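Local structure of nucleocapsid (Crimean-congo hemorrhagic fever virus, 4AKL) at residues 370-375 with 379-384. The protein binds single- and double-stranded RNA, probably packaging the viral genome, and is likely also a sequence-non-specific DNA endonuclease. Sequence-based numbering, arbitrary orientation.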
# COMPACT_ATOMS: atom_id res chain seq x y z
N GLN A 370 7.95 9.17 15.21
CA GLN A 370 8.45 7.79 15.28
C GLN A 370 9.14 7.38 13.97
O GLN A 370 9.23 8.16 13.02
CB GLN A 370 7.28 6.84 15.59
CG GLN A 370 6.48 7.17 16.89
CD GLN A 370 7.29 6.97 18.11
OE1 GLN A 370 8.16 6.07 18.16
NE2 GLN A 370 7.04 7.80 19.15
N ASN A 371 9.60 6.13 13.92
CA ASN A 371 10.14 5.57 12.67
C ASN A 371 9.06 5.64 11.59
O ASN A 371 7.96 5.20 11.80
CB ASN A 371 10.60 4.14 12.88
CG ASN A 371 11.40 3.61 11.71
OD1 ASN A 371 10.99 3.72 10.56
ND2 ASN A 371 12.53 3.04 12.00
N ARG A 372 9.43 6.21 10.44
CA ARG A 372 8.52 6.40 9.33
C ARG A 372 7.89 5.19 8.78
O ARG A 372 6.86 5.29 8.17
CB ARG A 372 9.26 7.09 8.16
CG ARG A 372 9.11 8.57 8.10
CD ARG A 372 9.27 9.21 9.41
NE ARG A 372 9.57 10.66 9.44
CZ ARG A 372 9.55 11.58 8.43
NH1 ARG A 372 9.26 11.33 7.14
NH2 ARG A 372 9.87 12.83 8.76
N ILE A 373 8.50 4.05 8.98
CA ILE A 373 7.92 2.82 8.52
C ILE A 373 6.52 2.64 9.16
O ILE A 373 5.63 1.97 8.59
CB ILE A 373 8.90 1.64 8.83
CG1 ILE A 373 8.58 0.38 8.00
CG2 ILE A 373 8.89 1.30 10.35
CD1 ILE A 373 8.62 0.52 6.42
N TYR A 374 6.31 3.25 10.33
CA TYR A 374 5.05 3.10 11.01
C TYR A 374 3.93 4.03 10.57
O TYR A 374 2.78 3.83 10.97
CB TYR A 374 5.26 3.31 12.49
CG TYR A 374 6.06 2.23 13.13
CD1 TYR A 374 5.65 0.90 13.06
CD2 TYR A 374 7.22 2.54 13.84
CE1 TYR A 374 6.37 -0.12 13.66
CE2 TYR A 374 7.95 1.54 14.45
CZ TYR A 374 7.51 0.20 14.35
OH TYR A 374 8.22 -0.79 14.94
N MET A 375 4.26 5.05 9.80
CA MET A 375 3.29 6.05 9.37
C MET A 375 2.09 5.43 8.71
O MET A 375 2.23 4.45 7.97
CB MET A 375 3.96 7.02 8.38
CG MET A 375 3.14 8.22 8.07
SD MET A 375 4.06 9.39 7.02
CE MET A 375 5.12 10.12 8.21
N VAL A 379 -1.10 9.25 5.02
CA VAL A 379 -0.39 10.46 5.43
C VAL A 379 0.65 10.86 4.37
O VAL A 379 1.54 10.07 4.01
CB VAL A 379 0.26 10.29 6.81
CG1 VAL A 379 1.04 11.60 7.26
CG2 VAL A 379 -0.80 9.89 7.84
N LEU A 380 0.51 12.09 3.87
CA LEU A 380 1.44 12.66 2.91
C LEU A 380 2.79 13.04 3.52
O LEU A 380 2.87 13.38 4.68
CB LEU A 380 0.83 13.88 2.22
CG LEU A 380 1.57 14.43 0.98
CD1 LEU A 380 1.73 13.36 -0.14
CD2 LEU A 380 0.83 15.62 0.43
N THR A 381 3.82 12.94 2.70
CA THR A 381 5.18 13.40 3.00
C THR A 381 5.77 13.90 1.67
O THR A 381 5.22 13.62 0.58
CB THR A 381 6.17 12.29 3.51
OG1 THR A 381 6.29 11.28 2.52
CG2 THR A 381 5.72 11.67 4.82
N ALA A 382 6.89 14.65 1.77
CA ALA A 382 7.60 15.12 0.58
C ALA A 382 7.93 13.92 -0.31
O ALA A 382 7.70 13.97 -1.49
CB ALA A 382 8.90 15.96 0.96
N GLY A 383 8.43 12.83 0.26
CA GLY A 383 8.76 11.65 -0.50
C GLY A 383 7.53 10.97 -1.11
O GLY A 383 7.65 10.33 -2.14
N ARG A 384 6.34 11.11 -0.51
CA ARG A 384 5.08 10.55 -1.10
C ARG A 384 4.49 11.37 -2.22
O ARG A 384 3.60 10.90 -2.90
CB ARG A 384 4.09 10.29 0.02
CG ARG A 384 4.47 8.97 0.75
CD ARG A 384 3.64 8.74 1.97
NE ARG A 384 3.82 7.39 2.47
CZ ARG A 384 3.19 6.86 3.50
NH1 ARG A 384 2.29 7.56 4.21
NH2 ARG A 384 3.49 5.60 3.83
O HOH W 1 2.53 3.61 5.27
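Arg384 NH1 lies against Met375 and serves two backbone carbonyls, giving a hydrogen bond to Val379 O at 2.6 Å and another to His376 O in the short link between 370-375 and 379-384. The Val379 oxygen uses a lone pair and lies almost in the guanidinium plane, 3° out of it. At another edge of the group, Arg384 NH2 donates to a water at 2.6 Å, and this water in turn donates to Met375 O, so the one side chain reaches both segments. Its chain, extended from CG to NE, runs alongside Met375, pointing the other way, bringing NH1 within 3.8 Å of Met375 SD.

The thioether carries the apolar half of the contact. With CG anti to the backbone N (chi1 -170°), Met375 reaches across to Thr381 tip to tip, SD lying 3.6 Å from the methyl CG2, while the side chain of Val379 crosses it at about a right angle, its CG1 3.7 Å from SD. Thr381 turns its hydroxyl the other way: OG1 accepts from Arg384 N at 3.0 Å, an ST motif just before helix 385-392. Tyr110 and Leu113 also touch Val379, and Trp313 packs on Arg384.

The loop between helices 355-360 and 385-392 thus folds back on itself, and the guanidinium's positive charge, beside sulfur and methyls, is probably stabilised by two carbonyl oxygens and a water.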